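Local coordinates for protein FAD-dependent oxidoreductase (Actinomadura kijaniata, PDB 3M9V) that is a flavoprotein of the acyl-CoA dehydrogenase family that takes part in D-kijanose biosynthesis and probably oxidises a dTDP-linked sugar, at residues H180-A185 / S198-R203; V140-I145 / V172-V177; R248-L253 / R332-M337. All blocks are in the same frame, centred on the assembly; numbering follows the deposited sequence.

Contact 1: H180-A185 / S198-R203; sequences HFVINA and SPVVTR
Ile183 sets CG1 beside its own backbone N and anti to the carbonyl carbon (chi1 -58°), and there CG1 meets CG1 of Val201 at 3.6 Å, one branch crossing the other at a slant. The same Val201 methyl also lies 3.6 Å from the carbonyl oxygen of Phe181, so it is tucked against both backbone and side chain of the partner strand. On this face the row continues with Phe181, which rests CB on Val201, and with Pro199, whose CD packs 4.0 Å from CB of Ala185. Ile227 and Phe229 of strand 225-234 pack against Ile183 on this face, which is buried. The Phe181 ring turns its edge to the carbonyl O of Val201, while the Arg203 guanidinium comes near CZ with its plane 58° away from that of the ring; NH2 of Arg203 is spoken for by the carbonyls of Gly178 and Ala175. On the other face Val182 and Val200 touch through their CG2 methyls at 4.1 Å, and the His180 imidazole runs side by side with Thr202, CD2 next to CG2.

The backbones are antiparallel, 155° between strand directions. Phe181 and Val201 form a hydrogen-bonded pair, with Phe181 N to Val201 O at 2.8 Å and the return bond from Val201 N to Phe181 O at 3.0 Å. Farther on, Ile183 N binds Pro199 O at 3.1 Å. Past Ile183 the bonds to strand 196-202 stop, though Asn184 still bonds through its backbone to Gly144; its ND2 makes a weak hydrogen bond to dTDP O1B. This is an antiparallel beta hairpin of the middle beta domain of the acyl-CoA dehydrogenase fold, with the Asn184 end of its first strand reaching the nucleotide site.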
loop_
_atom_site.group_PDB
_atom_site.type_symbol
_atom_site.label_atom_id
_atom_site.label_comp_id
_atom_site.label_asym_id
_atom_site.label_seq_id
_atom_site.Cartn_x
_atom_site.Cartn_y
_atom_site.Cartn_z
ATOM N N HIS A 180 -34.151 -9.609 -25.825
ATOM C CA HIS A 180 -35.097 -9.278 -24.764
ATOM C C HIS A 180 -34.378 -8.437 -23.717
ATOM O O HIS A 180 -33.231 -8.762 -23.396
ATOM C CB HIS A 180 -35.540 -10.526 -24.018
ATOM C CG HIS A 180 -36.394 -11.473 -24.804
ATOM N ND1 HIS A 180 -35.914 -12.211 -25.865
ATOM C CD2 HIS A 180 -37.680 -11.858 -24.618
ATOM C CE1 HIS A 180 -36.887 -12.979 -26.325
ATOM N NE2 HIS A 180 -37.965 -12.793 -25.582
ATOM N N PHE A 181 -35.040 -7.424 -23.164
ATOM C CA PHE A 181 -34.376 -6.467 -22.275
ATOM C C PHE A 181 -35.235 -6.341 -21.026
ATOM O O PHE A 181 -36.393 -5.881 -21.097
ATOM C CB PHE A 181 -34.229 -5.109 -22.971
ATOM C CG PHE A 181 -33.319 -5.139 -24.157
ATOM C CD1 PHE A 181 -32.000 -4.712 -24.051
ATOM C CD2 PHE A 181 -33.751 -5.679 -25.360
ATOM C CE1 PHE A 181 -31.145 -4.768 -25.149
ATOM C CE2 PHE A 181 -32.909 -5.761 -26.457
ATOM C CZ PHE A 181 -31.607 -5.301 -26.348
ATOM N N VAL A 182 -34.700 -6.795 -19.894
ATOM C CA VAL A 182 -35.390 -6.612 -18.619
ATOM C C VAL A 182 -35.024 -5.240 -18.064
ATOM O O VAL A 182 -33.839 -4.933 -17.932
ATOM C CB VAL A 182 -34.986 -7.705 -17.618
ATOM C CG1 VAL A 182 -35.711 -7.540 -16.286
ATOM C CG2 VAL A 182 -35.307 -9.057 -18.180
ATOM N N ILE A 183 -36.014 -4.398 -17.772
ATOM C CA ILE A 183 -35.758 -2.976 -17.566
ATOM C C ILE A 183 -36.246 -2.650 -16.164
ATOM O O ILE A 183 -37.348 -3.051 -15.786
ATOM C CB ILE A 183 -36.554 -2.102 -18.564
ATOM C CG1 ILE A 183 -36.198 -2.488 -20.002
ATOM C CG2 ILE A 183 -36.264 -0.606 -18.411
ATOM C CD1 ILE A 183 -34.725 -2.320 -20.319
ATOM N N ASN A 184 -35.432 -1.947 -15.384
ATOM C CA ASN A 184 -35.909 -1.507 -14.083
ATOM C C ASN A 184 -36.652 -0.186 -14.247
ATOM O O ASN A 184 -36.079 0.805 -14.700
ATOM C CB ASN A 184 -34.735 -1.309 -13.131
ATOM C CG ASN A 184 -34.129 -2.630 -12.693
ATOM O OD1 ASN A 184 -34.493 -3.704 -13.185
ATOM N ND2 ASN A 184 -33.217 -2.553 -11.733
ATOM N N ALA A 185 -37.923 -0.153 -13.868
ATOM C CA ALA A 185 -38.689 1.057 -14.147
ATOM C C ALA A 185 -39.568 1.295 -12.926
ATOM O O ALA A 185 -39.653 0.427 -12.055
ATOM C CB ALA A 185 -39.514 0.857 -15.425
ATOM N N SER A 198 -40.704 -4.522 -13.414
ATOM C CA SER A 198 -39.717 -4.954 -14.397
ATOM C C SER A 198 -40.383 -5.314 -15.715
ATOM O O SER A 198 -40.659 -6.477 -15.971
ATOM C CB SER A 198 -38.973 -6.165 -13.835
ATOM O OG SER A 198 -38.235 -5.744 -12.707
ATOM N N PRO A 199 -40.647 -4.329 -16.575
ATOM C CA PRO A 199 -41.185 -4.709 -17.871
ATOM C C PRO A 199 -40.130 -5.432 -18.705
ATOM O O PRO A 199 -38.941 -5.121 -18.596
ATOM C CB PRO A 199 -41.546 -3.366 -18.500
ATOM C CG PRO A 199 -40.729 -2.360 -17.828
ATOM C CD PRO A 199 -40.479 -2.872 -16.434
ATOM N N VAL A 200 -40.540 -6.387 -19.535
ATOM C CA VAL A 200 -39.608 -7.004 -20.471
ATOM C C VAL A 200 -39.948 -6.478 -21.867
ATOM O O VAL A 200 -41.062 -6.724 -22.334
ATOM C CB VAL A 200 -39.749 -8.546 -20.435
ATOM C CG1 VAL A 200 -38.908 -9.184 -21.525
ATOM C CG2 VAL A 200 -39.344 -9.103 -19.076
ATOM N N VAL A 201 -39.021 -5.777 -22.516
ATOM C CA VAL A 201 -39.182 -5.285 -23.881
ATOM C C VAL A 201 -38.404 -6.149 -24.871
ATOM O O VAL A 201 -37.308 -6.613 -24.565
ATOM C CB VAL A 201 -38.967 -3.746 -23.953
ATOM C CG1 VAL A 201 -37.849 -3.261 -23.071
ATOM C CG2 VAL A 201 -38.906 -3.151 -25.368
ATOM N N THR A 202 -38.979 -6.446 -26.033
ATOM C CA THR A 202 -38.269 -7.251 -27.014
ATOM C C THR A 202 -37.760 -6.301 -28.082
ATOM O O THR A 202 -38.179 -5.150 -28.200
ATOM C CB THR A 202 -39.167 -8.266 -27.732
ATOM O OG1 THR A 202 -40.147 -7.504 -28.451
ATOM C CG2 THR A 202 -39.848 -9.234 -26.756
ATOM N N ARG A 203 -36.812 -6.796 -28.867
ATOM C CA ARG A 203 -36.087 -5.873 -29.721
ATOM C C ARG A 203 -36.975 -5.246 -30.796
ATOM O O ARG A 203 -36.732 -4.128 -31.242
ATOM C CB ARG A 203 -34.924 -6.612 -30.387
ATOM C CG ARG A 203 -33.917 -5.633 -30.942
ATOM C CD ARG A 203 -32.761 -6.359 -31.615
ATOM N NE ARG A 203 -31.735 -5.366 -31.926
ATOM C CZ ARG A 203 -30.584 -5.219 -31.277
ATOM N NH1 ARG A 203 -29.757 -4.265 -31.683
ATOM N NH2 ARG A 203 -30.260 -6.002 -30.251
#

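Contact 2: V140-I145 / V172-V177; sequences VVCSGI and VSMAPV
Ser173 O and Ser143 N are joined through one ordered water, which donates to the Ser173 carbonyl at 2.7 Å and accepts from Ser143 N at 3.0 Å. No direct hydrogen bond links the two segments, so this water carries the polar link between them, and the rest is van der Waals contact among side chains, sulphurs and carbonyl oxygens. The carbonyl belongs to a type II beta turn from Val172 to Ala175, in which Met174 takes the positive phi (74°) and the closing bond is weak.

Cys142 points into this turn, its SG lying 3.5 Å from Met174 O and close to Ala175 N, while its CB packs on CG1 of Val172. Val172 spreads its two methyls along the strand, CG1 near Ser143 O and CG2 at 4.0 Å from Gly144 CA. Met174 runs back the other way: its chain is bent at chi3 (50°), which puts CE 3.5 Å from the Val141 carbonyl O, and its SD lies 3.8 Å from CG1 of Val140. That same Val140 methyl touches CG2 of Val177, and Val140 CB sits 3.4 Å from Val177 O. Beyond the segments, Phe56 and Ala101 also pack on Met174.

The two serine hydroxyls find partners beyond the segments, Ser143 OG in Arg108 NH1 and Ser173 OG in Thr224 OG1. Ile145 and Ser173 bind FMN in another crystal of this enzyme, so the turn and strand border the flavin site of the acyl-CoA dehydrogenase fold.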
loop_
_atom_site.group_PDB
_atom_site.type_symbol
_atom_site.label_atom_id
_atom_site.label_comp_id
_atom_site.label_asym_id
_atom_site.label_seq_id
_atom_site.Cartn_x
_atom_site.Cartn_y
_atom_site.Cartn_z
ATOM N N VAL A 140 -31.705 -13.709 -26.016
ATOM C CA VAL A 140 -30.455 -13.155 -25.468
ATOM C C VAL A 140 -30.890 -11.992 -24.572
ATOM O O VAL A 140 -31.439 -11.001 -25.059
ATOM C CB VAL A 140 -29.464 -12.729 -26.583
ATOM C CG1 VAL A 140 -28.218 -11.977 -26.071
ATOM C CG2 VAL A 140 -29.055 -13.953 -27.404
ATOM N N VAL A 141 -30.709 -12.159 -23.264
ATOM C CA VAL A 141 -31.378 -11.325 -22.273
ATOM C C VAL A 141 -30.461 -10.302 -21.590
ATOM O O VAL A 141 -29.556 -10.661 -20.828
ATOM C CB VAL A 141 -32.121 -12.188 -21.209
ATOM C CG1 VAL A 141 -33.024 -11.305 -20.357
ATOM C CG2 VAL A 141 -33.009 -13.237 -21.861
ATOM N N CYS A 142 -30.692 -9.025 -21.880
ATOM C CA CYS A 142 -29.905 -7.913 -21.355
ATOM C C CYS A 142 -30.678 -7.264 -20.223
ATOM O O CYS A 142 -31.895 -7.461 -20.127
ATOM C CB CYS A 142 -29.691 -6.864 -22.442
ATOM S SG CYS A 142 -28.724 -7.518 -23.784
ATOM N N SER A 143 -29.979 -6.504 -19.384
ATOM C CA SER A 143 -30.592 -5.901 -18.192
ATOM C C SER A 143 -30.364 -4.412 -18.294
ATOM O O SER A 143 -29.227 -3.989 -18.449
ATOM C CB SER A 143 -29.939 -6.399 -16.898
ATOM O OG SER A 143 -30.219 -7.780 -16.706
ATOM N N GLY A 144 -31.429 -3.616 -18.281
ATOM C CA GLY A 144 -31.280 -2.172 -18.428
ATOM C C GLY A 144 -31.626 -1.676 -17.036
ATOM O O GLY A 144 -32.797 -1.624 -16.635
ATOM N N ILE A 145 -30.589 -1.324 -16.283
ATOM C CA ILE A 145 -30.736 -1.043 -14.861
ATOM C C ILE A 145 -30.654 0.451 -14.576
ATOM O O ILE A 145 -31.552 1.029 -13.976
ATOM C CB ILE A 145 -29.676 -1.802 -14.041
ATOM C CG1 ILE A 145 -29.870 -3.301 -14.277
ATOM C CG2 ILE A 145 -29.797 -1.410 -12.567
ATOM C CD1 ILE A 145 -28.696 -4.127 -13.791
ATOM N N VAL A 172 -25.695 -0.757 -20.984
ATOM C CA VAL A 172 -26.406 -2.037 -21.090
ATOM C C VAL A 172 -25.540 -3.012 -21.873
ATOM O O VAL A 172 -25.596 -3.030 -23.107
ATOM C CB VAL A 172 -27.744 -1.869 -21.838
ATOM C CG1 VAL A 172 -28.484 -3.212 -21.853
ATOM C CG2 VAL A 172 -28.605 -0.787 -21.128
ATOM N N SER A 173 -24.743 -3.825 -21.184
ATOM C CA SER A 173 -23.824 -4.724 -21.885
ATOM C C SER A 173 -24.538 -5.804 -22.710
ATOM O O SER A 173 -25.618 -6.249 -22.311
ATOM C CB SER A 173 -22.914 -5.427 -20.860
ATOM O OG SER A 173 -22.173 -4.449 -20.147
ATOM N N MET A 174 -23.920 -6.243 -23.804
ATOM C CA MET A 174 -24.496 -7.284 -24.656
ATOM C C MET A 174 -25.670 -6.780 -25.504
ATOM O O MET A 174 -26.237 -7.536 -26.305
ATOM C CB MET A 174 -24.917 -8.532 -23.850
ATOM C CG MET A 174 -25.016 -9.792 -24.738
ATOM S SD MET A 174 -25.236 -11.336 -23.846
ATOM C CE MET A 174 -26.593 -10.953 -22.742
ATOM N N ALA A 175 -26.056 -5.518 -25.320
ATOM C CA ALA A 175 -27.216 -4.985 -26.037
ATOM C C ALA A 175 -27.207 -5.223 -27.554
ATOM O O ALA A 175 -28.235 -5.439 -28.188
ATOM C CB ALA A 175 -27.464 -3.509 -25.700
ATOM N N PRO A 176 -26.022 -5.211 -28.174
ATOM C CA PRO A 176 -26.056 -5.369 -29.626
ATOM C C PRO A 176 -26.689 -6.666 -30.133
ATOM O O PRO A 176 -27.210 -6.675 -31.252
ATOM C CB PRO A 176 -24.576 -5.271 -30.001
ATOM C CG PRO A 176 -24.066 -4.259 -28.973
ATOM C CD PRO A 176 -24.712 -4.732 -27.694
ATOM N N VAL A 177 -26.664 -7.745 -29.357
ATOM C CA VAL A 177 -27.273 -8.986 -29.834
ATOM C C VAL A 177 -28.507 -9.288 -28.990
ATOM O O VAL A 177 -29.070 -10.376 -29.075
ATOM C CB VAL A 177 -26.268 -10.187 -29.867
ATOM C CG1 VAL A 177 -25.109 -9.911 -30.831
ATOM C CG2 VAL A 177 -25.646 -10.461 -28.497
HETATM O O HOH W 1 -27.049 -6.481 -20.037
#

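Contact 3: R248-L253 / R332-M337; sequences RNDAVL and RGRQMM. With TYD (thymidine-5'-diphosphate), chain B.
This contact belongs to the dTDP pocket, to which it gives Arg332 and Val252; beside them Ala251 and Gly333 bring their backbones together, CA to CA 4.6 Å. Arg332, one residue before that glycine, meets the base: NH2 donates to O4 of dTDP at 2.7 Å with a fairly straight N-H...O angle of 161°, and NH1 adds a weaker bond to the same oxygen. The base approaches at the guanidinium edge, C4 lying in its plane, while SD of Met336 sits over the centre of one face. A water accepts from Arg332 NH2 and donates to Ala251 O, tying the arginine to the facing loop. NE and NH1 also bind the carbonyls of Leu321 and Ser322, which together with the ligand fix the group's rotation. At the other end of the nucleotide, CG1 of Val252 reaches 3.3 Å from the phosphate oxygen O2B.

The arginine and glycine lie on helix 329-362 of the C-terminal helical domain of the acyl-CoA dehydrogenase fold, and the loop facing them leads into helix 253-260. Because Gly333 has no side chain, Asp250 O and Ala251 CA can come in close; Leu253 CB lies 3.2 Å from Gly333 O and packs 3.9 Å from Met337 CB. Asp250 OD2 pairs with Arg334 NH1 in a salt bridge modelled doubtfully short, the carboxylate plane 80° from the guanidinium plane; Arg334 NH2 also pairs with Glu331.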
loop_
_atom_site.group_PDB
_atom_site.type_symbol
_atom_site.label_atom_id
_atom_site.label_comp_id
_atom_site.label_asym_id
_atom_site.label_seq_id
_atom_site.Cartn_x
_atom_site.Cartn_y
_atom_site.Cartn_z
ATOM N N ARG A 248 -38.039 0.642 2.174
ATOM C CA ARG A 248 -36.893 -0.220 2.467
ATOM C C ARG A 248 -37.301 -1.687 2.567
ATOM O O ARG A 248 -38.254 -2.030 3.274
ATOM C CB ARG A 248 -36.253 0.172 3.804
ATOM C CG ARG A 248 -35.758 1.604 3.910
ATOM C CD ARG A 248 -34.459 1.650 4.701
ATOM N NE ARG A 248 -34.506 2.667 5.750
ATOM C CZ ARG A 248 -34.763 2.419 7.033
ATOM N NH1 ARG A 248 -34.996 1.181 7.450
ATOM N NH2 ARG A 248 -34.783 3.416 7.908
ATOM N N ASN A 249 -36.563 -2.555 1.881
ATOM C CA ASN A 249 -36.805 -3.988 1.957
ATOM C C ASN A 249 -35.513 -4.785 1.759
ATOM O O ASN A 249 -35.145 -5.140 0.642
ATOM C CB ASN A 249 -37.853 -4.357 0.909
ATOM C CG ASN A 249 -38.187 -5.837 0.918
ATOM O OD1 ASN A 249 -38.267 -6.455 1.983
ATOM N ND2 ASN A 249 -38.377 -6.416 -0.266
ATOM N N ASP A 250 -34.817 -5.091 2.846
ATOM C CA ASP A 250 -33.514 -5.738 2.755
ATOM C C ASP A 250 -33.467 -7.079 2.022
ATOM O O ASP A 250 -32.420 -7.459 1.489
ATOM C CB ASP A 250 -32.868 -5.869 4.135
ATOM C CG ASP A 250 -32.259 -4.570 4.618
ATOM O OD1 ASP A 250 -32.088 -3.633 3.822
ATOM O OD2 ASP A 250 -31.913 -4.474 5.809
ATOM N N ALA A 251 -34.589 -7.791 1.980
ATOM C CA ALA A 251 -34.621 -9.125 1.388
ATOM C C ALA A 251 -34.237 -9.078 -0.091
ATOM O O ALA A 251 -33.774 -10.073 -0.656
ATOM C CB ALA A 251 -35.998 -9.790 1.556
ATOM N N VAL A 252 -34.420 -7.903 -0.682
ATOM C CA VAL A 252 -34.190 -7.655 -2.109
ATOM C C VAL A 252 -32.696 -7.640 -2.454
ATOM O O VAL A 252 -32.296 -7.894 -3.589
ATOM C CB VAL A 252 -34.877 -6.318 -2.475
ATOM C CG1 VAL A 252 -34.210 -5.575 -3.613
ATOM C CG2 VAL A 252 -36.345 -6.591 -2.797
ATOM N N LEU A 253 -31.884 -7.376 -1.438
ATOM C CA LEU A 253 -30.439 -7.454 -1.564
ATOM C C LEU A 253 -30.047 -8.835 -2.051
ATOM O O LEU A 253 -29.015 -8.953 -2.706
ATOM C CB LEU A 253 -29.738 -7.113 -0.241
ATOM C CG LEU A 253 -30.064 -5.674 0.184
ATOM C CD1 LEU A 253 -29.365 -5.204 1.470
ATOM C CD2 LEU A 253 -29.855 -4.617 -0.880
ATOM N N ARG A 332 -31.125 -12.638 5.486
ATOM C CA ARG A 332 -30.516 -13.380 4.385
ATOM C C ARG A 332 -29.909 -12.456 3.322
ATOM O O ARG A 332 -28.778 -12.697 2.883
ATOM C CB ARG A 332 -31.540 -14.301 3.739
ATOM C CG ARG A 332 -31.093 -14.874 2.405
ATOM C CD ARG A 332 -32.068 -15.983 2.054
ATOM N NE ARG A 332 -31.808 -16.677 0.795
ATOM C CZ ARG A 332 -32.264 -16.275 -0.393
ATOM N NH1 ARG A 332 -32.013 -17.007 -1.468
ATOM N NH2 ARG A 332 -32.973 -15.162 -0.523
ATOM N N GLY A 333 -30.645 -11.410 2.947
ATOM C CA GLY A 333 -30.258 -10.409 1.953
ATOM C C GLY A 333 -29.135 -9.511 2.450
ATOM O O GLY A 333 -28.214 -9.192 1.706
ATOM N N ARG A 334 -29.156 -9.103 3.715
ATOM C CA ARG A 334 -28.034 -8.343 4.268
ATOM C C ARG A 334 -26.774 -9.216 4.272
ATOM O O ARG A 334 -25.696 -8.760 3.923
ATOM C CB ARG A 334 -28.349 -7.842 5.682
ATOM C CG ARG A 334 -29.304 -6.643 5.711
ATOM C CD ARG A 334 -29.420 -6.075 7.116
ATOM N NE ARG A 334 -30.111 -7.048 7.956
ATOM C CZ ARG A 334 -31.407 -6.963 8.242
ATOM N NH1 ARG A 334 -32.126 -5.964 7.749
ATOM N NH2 ARG A 334 -31.985 -7.866 9.022
ATOM N N GLN A 335 -26.892 -10.491 4.608
ATOM C CA GLN A 335 -25.686 -11.290 4.688
ATOM C C GLN A 335 -25.128 -11.525 3.289
ATOM O O GLN A 335 -23.924 -11.470 3.099
ATOM C CB GLN A 335 -25.990 -12.610 5.398
ATOM C CG GLN A 335 -25.999 -12.323 6.883
ATOM C CD GLN A 335 -26.094 -13.580 7.704
ATOM O OE1 GLN A 335 -25.498 -14.616 7.398
ATOM N NE2 GLN A 335 -26.852 -13.481 8.791
ATOM N N MET A 336 -25.987 -11.792 2.311
ATOM C CA MET A 336 -25.494 -12.038 0.962
ATOM C C MET A 336 -24.777 -10.810 0.418
ATOM O O MET A 336 -23.665 -10.920 -0.097
ATOM C CB MET A 336 -26.626 -12.490 0.055
ATOM C CG MET A 336 -27.104 -13.906 0.414
ATOM S SD MET A 336 -28.429 -14.478 -0.684
ATOM C CE MET A 336 -27.582 -14.643 -2.246
ATOM N N MET A 337 -25.359 -9.638 0.629
ATOM C CA MET A 337 -24.767 -8.407 0.133
ATOM C C MET A 337 -23.454 -8.019 0.835
ATOM O O MET A 337 -22.507 -7.498 0.245
ATOM C CB MET A 337 -25.816 -7.288 0.176
ATOM C CG MET A 337 -25.302 -5.989 -0.416
ATOM S SD MET A 337 -24.976 -6.082 -2.206
ATOM C CE MET A 337 -26.494 -6.540 -3.020
HETATM P PA TYD B . -32.397 -7.656 -9.462
HETATM O O1A TYD B . -33.054 -7.072 -10.698
HETATM O O2A TYD B . -30.886 -7.642 -9.304
HETATM O O3A TYD B . -33.068 -7.013 -8.153
HETATM P PB TYD B . -33.829 -5.609 -8.337
HETATM O O1B TYD B . -32.929 -4.832 -9.280
HETATM O O2B TYD B . -33.766 -5.138 -6.898
HETATM O O3B TYD B . -35.186 -6.034 -8.868
HETATM O "O5'" TYD B . -32.944 -9.141 -9.150
HETATM C "C5'" TYD B . -34.298 -9.415 -8.795
HETATM C "C4'" TYD B . -34.332 -10.874 -9.228
HETATM O "O4'" TYD B . -33.547 -11.678 -8.357
HETATM C "C3'" TYD B . -35.716 -11.495 -9.263
HETATM O "O3'" TYD B . -35.885 -11.727 -10.663
HETATM C "C2'" TYD B . -35.537 -12.864 -8.626
HETATM C "C1'" TYD B . -34.058 -13.011 -8.281
HETATM N N1 TYD B . -33.892 -13.493 -6.903
HETATM C C2 TYD B . -33.111 -14.539 -6.639
HETATM O O2 TYD B . -32.528 -15.123 -7.583
HETATM N N3 TYD B . -32.979 -14.965 -5.363
HETATM C C4 TYD B . -33.611 -14.338 -4.345
HETATM O O4 TYD B . -33.467 -14.752 -3.175
HETATM C C5 TYD B . -34.428 -13.251 -4.608
HETATM C C5M TYD B . -35.184 -12.494 -3.549
HETATM C C6 TYD B . -34.543 -12.845 -5.930
HETATM O O HOH W 2 -33.554 -12.747 0.824
#

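Coming from the N terminus, contact 2 closes first: residues 172-177 return to 140-145 after a 26-residue excursion made largely of strand. Only then does contact 1 open, closing the short hairpin of strands 180-187 and 196-202. The two touch, because strand 180-187 also pairs in parallel with strand 141-147, so both reach one sheet, contact 2 through strand 141-147 and the loop after 163-172. Contact 3 follows, bridging 78 mostly helical residues from loop 248-253 to helix 329-362. The three neither nest nor cross. Contact 3 lies about 23 Å, centre to centre, from contact 1, yet both reach dTDP: contact 1 through Asn184 at the diphosphate, contact 3 through Arg332 at the thymine and Val252 at a phosphate.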